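Local atomic coordinates of major royal jelly protein 1 (Apis mellifera, PDB entry 5YYL), a protein that is the most abundant protein of royal jelly, binds the sterol 24-methylenecholesterol and probably serves as food for developing bee larvae. Residues 350-362 / 375-387. Sequence-based numbering, arbitrary orientation.
Sequences TLQMIASMKIKEA and REYILVLSNKMQK
Strands 353-361 and 376-383 run antiparallel, their axes 4.6 Å apart at the closest point, with paired backbone bonds at Lys360-Tyr377 and Lys358-Leu379; the bond from Leu379 N to Lys358 O is 2.8 Å long and nearly straight (172°). Farther along, Ala355 and Ser356 both face Leu381 in a classic beta bulge, each sending a weak N-H bond to its carbonyl. Beyond the bulge, Ser382 OG donates to Thr350 O at 2.6 Å.

On the face carrying Met357, Ile359, Ile378 and Val380, the extended Met357 side chain lies alongside Val380 and brings CE to 3.4 Å from Val380 CG2. Ile359 CG1 meets Ile378 CG1 at 3.7 Å, the two chains crossing at a slant. These strands form a beta hairpin in the last blade of the six-bladed propeller, and Met357, Ile359 and Ile378 pack on Val310 of the preceding blade.

On the other face, Lys360 lies over one face of the Tyr377 ring, its CB 3.9 Å from the centroid in a CH-pi contact, offset toward the rim. A bend at chi2 (-71°) carries the lysine onward to a salt bridge with Asp70 in strand 65-72, which Lys358 also pairs with. At the loop end of the hairpin, near bound sterol, Ala362 N bonds to Arg375 O; the arginine returns a weak NH1 bond to Ala362 O, while Glu361 CB covers one guanidinium face.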
loop_
_atom_site.group_PDB
_atom_site.type_symbol
_atom_site.label_atom_id
_atom_site.label_comp_id
_atom_site.label_asym_id
_atom_site.label_seq_id
_atom_site.Cartn_x
_atom_site.Cartn_y
_atom_site.Cartn_z
ATOM N N THR A 350 22.489 -14.582 -33.183
ATOM C CA THR A 350 21.141 -14.104 -32.846
ATOM C C THR A 350 20.497 -13.101 -33.802
ATOM O O THR A 350 19.285 -12.921 -33.720
ATOM C CB THR A 350 21.077 -13.513 -31.419
ATOM O OG1 THR A 350 21.850 -12.307 -31.343
ATOM C CG2 THR A 350 21.595 -14.524 -30.409
ATOM N N LEU A 351 21.256 -12.454 -34.693
ATOM C CA LEU A 351 20.703 -11.363 -35.548
ATOM C C LEU A 351 20.851 -11.594 -37.063
ATOM O O LEU A 351 21.157 -10.661 -37.819
ATOM C CB LEU A 351 21.353 -10.025 -35.168
ATOM C CG LEU A 351 21.025 -9.459 -33.798
ATOM C CD1 LEU A 351 22.044 -8.389 -33.443
ATOM C CD2 LEU A 351 19.615 -8.902 -33.774
ATOM N N GLN A 352 20.589 -12.816 -37.511
ATOM C CA GLN A 352 20.944 -13.194 -38.879
ATOM C C GLN A 352 20.077 -12.532 -39.979
ATOM O O GLN A 352 20.624 -12.041 -40.968
ATOM C CB GLN A 352 21.034 -14.711 -39.023
ATOM C CG GLN A 352 22.141 -15.315 -38.172
ATOM C CD GLN A 352 22.538 -16.729 -38.574
ATOM O OE1 GLN A 352 22.030 -17.277 -39.548
ATOM N NE2 GLN A 352 23.479 -17.313 -37.837
ATOM N N MET A 353 18.754 -12.504 -39.828
ATOM C CA MET A 353 17.926 -11.638 -40.658
ATOM C C MET A 353 16.878 -10.920 -39.815
ATOM O O MET A 353 15.885 -11.509 -39.387
ATOM C CB MET A 353 17.262 -12.417 -41.791
ATOM C CG MET A 353 16.316 -11.559 -42.654
ATOM S SD MET A 353 17.057 -10.237 -43.700
ATOM C CE MET A 353 15.585 -9.622 -44.528
ATOM N N ILE A 354 17.081 -9.633 -39.603
ATOM C CA ILE A 354 16.113 -8.841 -38.868
ATOM C C ILE A 354 14.894 -8.624 -39.781
ATOM O O ILE A 354 14.864 -7.712 -40.600
ATOM C CB ILE A 354 16.728 -7.526 -38.347
ATOM C CG1 ILE A 354 17.826 -7.852 -37.341
ATOM C CG2 ILE A 354 15.676 -6.647 -37.689
ATOM C CD1 ILE A 354 18.675 -6.661 -36.951
ATOM N N ALA A 355 13.905 -9.503 -39.648
ATOM C CA ALA A 355 12.708 -9.433 -40.472
ATOM C C ALA A 355 11.722 -8.394 -39.995
ATOM O O ALA A 355 10.848 -7.986 -40.762
ATOM C CB ALA A 355 12.025 -10.784 -40.502
ATOM N N SER A 356 11.803 -7.992 -38.724
ATOM C CA SER A 356 10.877 -6.974 -38.236
ATOM C C SER A 356 11.352 -6.231 -37.024
ATOM O O SER A 356 12.104 -6.771 -36.239
ATOM C CB SER A 356 9.514 -7.585 -37.937
ATOM O OG SER A 356 8.532 -6.590 -38.099
ATOM N N MET A 357 10.920 -4.979 -36.902
ATOM C CA MET A 357 11.192 -4.143 -35.743
ATOM C C MET A 357 10.029 -3.222 -35.440
ATOM O O MET A 357 9.391 -2.703 -36.355
ATOM C CB MET A 357 12.429 -3.302 -35.983
ATOM C CG MET A 357 13.681 -4.125 -35.939
ATOM S SD MET A 357 15.138 -3.105 -36.211
ATOM C CE MET A 357 16.218 -4.158 -35.255
ATOM N N LYS A 358 9.738 -3.044 -34.158
ATOM C CA LYS A 358 8.731 -2.089 -33.713
ATOM C C LYS A 358 9.260 -1.371 -32.482
ATOM O O LYS A 358 10.102 -1.909 -31.768
ATOM C CB LYS A 358 7.415 -2.790 -33.367
ATOM C CG LYS A 358 6.858 -3.689 -34.455
ATOM C CD LYS A 358 6.314 -2.880 -35.610
ATOM C CE LYS A 358 5.938 -3.755 -36.792
ATOM N NZ LYS A 358 4.673 -4.508 -36.531
ATOM N N ILE A 359 8.771 -0.160 -32.236
ATOM C CA ILE A 359 9.127 0.592 -31.048
ATOM C C ILE A 359 7.873 1.015 -30.312
ATOM O O ILE A 359 6.970 1.596 -30.884
ATOM C CB ILE A 359 10.044 1.806 -31.372
ATOM C CG1 ILE A 359 11.422 1.271 -31.802
ATOM C CG2 ILE A 359 10.200 2.727 -30.153
ATOM C CD1 ILE A 359 12.470 2.313 -32.093
ATOM N N LYS A 360 7.873 0.741 -29.017
ATOM C CA LYS A 360 6.758 1.000 -28.122
ATOM C C LYS A 360 7.221 1.907 -27.004
ATOM O O LYS A 360 8.397 1.947 -26.700
ATOM C CB LYS A 360 6.280 -0.341 -27.536
ATOM C CG LYS A 360 5.830 -1.359 -28.592
ATOM C CD LYS A 360 4.512 -0.962 -29.265
ATOM C CE LYS A 360 4.366 -1.619 -30.631
ATOM N NZ LYS A 360 2.998 -1.427 -31.174
ATOM N N GLU A 361 6.285 2.628 -26.405
ATOM C CA GLU A 361 6.524 3.428 -25.208
ATOM C C GLU A 361 5.982 2.689 -23.980
ATOM O O GLU A 361 4.907 2.084 -24.035
ATOM C CB GLU A 361 5.848 4.781 -25.337
ATOM C CG GLU A 361 6.438 5.678 -26.393
ATOM C CD GLU A 361 5.597 6.932 -26.566
ATOM O OE1 GLU A 361 6.115 8.038 -26.267
ATOM O OE2 GLU A 361 4.409 6.808 -26.978
ATOM N N ALA A 362 6.706 2.757 -22.869
ATOM C CA ALA A 362 6.272 2.117 -21.631
ATOM C C ALA A 362 4.959 2.737 -21.189
ATOM O O ALA A 362 4.724 3.903 -21.449
ATOM C CB ALA A 362 7.326 2.272 -20.545
ATOM N N ARG A 375 11.262 5.920 -21.808
ATOM C CA ARG A 375 10.018 5.158 -22.022
ATOM C C ARG A 375 10.075 4.197 -23.212
ATOM O O ARG A 375 9.425 3.156 -23.176
ATOM C CB ARG A 375 8.815 6.096 -22.165
ATOM C CG ARG A 375 8.506 6.858 -20.875
ATOM C CD ARG A 375 7.553 8.071 -21.015
ATOM N NE ARG A 375 6.492 8.030 -22.049
ATOM C CZ ARG A 375 5.407 7.252 -22.030
ATOM N NH1 ARG A 375 5.224 6.388 -21.031
ATOM N NH2 ARG A 375 4.512 7.322 -23.013
ATOM N N GLU A 376 10.845 4.536 -24.239
ATOM C CA GLU A 376 10.820 3.814 -25.514
ATOM C C GLU A 376 11.701 2.581 -25.492
ATOM O O GLU A 376 12.835 2.640 -25.025
ATOM C CB GLU A 376 11.303 4.698 -26.664
ATOM C CG GLU A 376 10.240 5.622 -27.223
ATOM C CD GLU A 376 10.780 6.488 -28.359
ATOM O OE1 GLU A 376 10.081 6.527 -29.427
ATOM O OE2 GLU A 376 11.882 7.109 -28.192
ATOM N N TYR A 377 11.167 1.484 -26.028
ATOM C CA TYR A 377 11.901 0.232 -26.208
ATOM C C TYR A 377 11.608 -0.386 -27.561
ATOM O O TYR A 377 10.548 -0.152 -28.149
ATOM C CB TYR A 377 11.560 -0.773 -25.096
ATOM C CG TYR A 377 10.107 -1.175 -24.980
ATOM C CD1 TYR A 377 9.195 -0.399 -24.270
ATOM C CD2 TYR A 377 9.648 -2.367 -25.543
ATOM C CE1 TYR A 377 7.866 -0.789 -24.158
ATOM C CE2 TYR A 377 8.311 -2.772 -25.423
ATOM C CZ TYR A 377 7.428 -1.983 -24.744
ATOM O OH TYR A 377 6.110 -2.370 -24.645
ATOM N N ILE A 378 12.544 -1.211 -28.021
ATOM C CA ILE A 378 12.489 -1.789 -29.358
ATOM C C ILE A 378 12.291 -3.298 -29.285
ATOM O O ILE A 378 12.902 -3.944 -28.446
ATOM C CB ILE A 378 13.774 -1.449 -30.149
ATOM C CG1 ILE A 378 13.580 -1.681 -31.640
ATOM C CG2 ILE A 378 14.990 -2.245 -29.649
ATOM C CD1 ILE A 378 14.745 -1.176 -32.456
ATOM N N LEU A 379 11.417 -3.831 -30.144
ATOM C CA LEU A 379 11.203 -5.269 -30.309
ATOM C C LEU A 379 11.768 -5.687 -31.661
ATOM O O LEU A 379 11.466 -5.074 -32.673
ATOM C CB LEU A 379 9.700 -5.572 -30.296
ATOM C CG LEU A 379 8.893 -5.185 -29.053
ATOM C CD1 LEU A 379 7.405 -5.224 -29.336
ATOM C CD2 LEU A 379 9.274 -6.080 -27.892
ATOM N N VAL A 380 12.552 -6.751 -31.691
ATOM C CA VAL A 380 13.234 -7.190 -32.911
ATOM C C VAL A 380 12.927 -8.663 -33.202
ATOM O O VAL A 380 13.230 -9.522 -32.385
ATOM C CB VAL A 380 14.755 -7.022 -32.765
ATOM C CG1 VAL A 380 15.462 -7.413 -34.049
ATOM C CG2 VAL A 380 15.086 -5.594 -32.372
ATOM N N LEU A 381 12.312 -8.947 -34.354
ATOM C CA LEU A 381 12.164 -10.319 -34.852
ATOM C C LEU A 381 13.361 -10.616 -35.701
ATOM O O LEU A 381 13.631 -9.916 -36.673
ATOM C CB LEU A 381 10.909 -10.523 -35.712
ATOM C CG LEU A 381 10.784 -11.915 -36.358
ATOM C CD1 LEU A 381 10.673 -12.999 -35.300
ATOM C CD2 LEU A 381 9.586 -11.981 -37.285
ATOM N N SER A 382 14.070 -11.666 -35.328
ATOM C CA SER A 382 15.239 -12.092 -36.026
ATOM C C SER A 382 15.088 -13.583 -36.278
ATOM O O SER A 382 15.528 -14.431 -35.490
ATOM C CB SER A 382 16.428 -11.781 -35.158
ATOM O OG SER A 382 17.521 -12.553 -35.531
ATOM N N ASN A 383 14.382 -13.895 -37.364
ATOM C CA ASN A 383 14.410 -15.217 -37.974
ATOM C C ASN A 383 15.759 -15.449 -38.662
ATOM O O ASN A 383 16.705 -14.668 -38.475
ATOM C CB ASN A 383 13.210 -15.430 -38.914
ATOM C CG ASN A 383 13.142 -14.444 -40.075
ATOM O OD1 ASN A 383 14.151 -14.088 -40.709
ATOM N ND2 ASN A 383 11.916 -14.016 -40.384
ATOM N N LYS A 384 15.870 -16.545 -39.411
ATOM C CA LYS A 384 17.056 -16.828 -40.204
ATOM C C LYS A 384 16.634 -17.082 -41.651
ATOM O O LYS A 384 16.666 -18.224 -42.132
ATOM C CB LYS A 384 17.791 -18.021 -39.600
ATOM C CG LYS A 384 18.369 -17.715 -38.226
ATOM C CD LYS A 384 19.628 -18.514 -37.890
ATOM C CE LYS A 384 19.330 -19.849 -37.246
ATOM N NZ LYS A 384 20.549 -20.359 -36.568
ATOM N N MET A 385 16.232 -15.997 -42.331
ATOM C CA MET A 385 15.808 -16.033 -43.748
ATOM C C MET A 385 16.826 -16.713 -44.661
ATOM O O MET A 385 16.435 -17.366 -45.626
ATOM C CB MET A 385 15.500 -14.622 -44.288
ATOM C CG MET A 385 15.036 -14.619 -45.747
ATOM S SD MET A 385 14.137 -13.166 -46.326
ATOM C CE MET A 385 12.449 -13.579 -45.882
ATOM N N GLN A 386 18.114 -16.562 -44.354
ATOM C CA GLN A 386 19.152 -17.282 -45.092
ATOM C C GLN A 386 18.940 -18.810 -45.096
ATOM O O GLN A 386 19.203 -19.463 -46.113
ATOM C CB GLN A 386 20.558 -16.895 -44.632
ATOM C CG GLN A 386 21.125 -17.652 -43.449
ATOM C CD GLN A 386 20.359 -17.418 -42.185
ATOM O OE1 GLN A 386 19.600 -16.465 -42.063
ATOM N NE2 GLN A 386 20.567 -18.287 -41.226
ATOM N N LYS A 387 18.441 -19.359 -43.992
ATOM C CA LYS A 387 18.127 -20.794 -43.919
ATOM C C LYS A 387 16.779 -21.187 -44.566
ATOM O O LYS A 387 16.610 -22.351 -44.938
ATOM C CB LYS A 387 18.189 -21.301 -42.463
ATOM C CG LYS A 387 19.580 -21.199 -41.817
ATOM C CD LYS A 387 20.397 -22.486 -41.865
#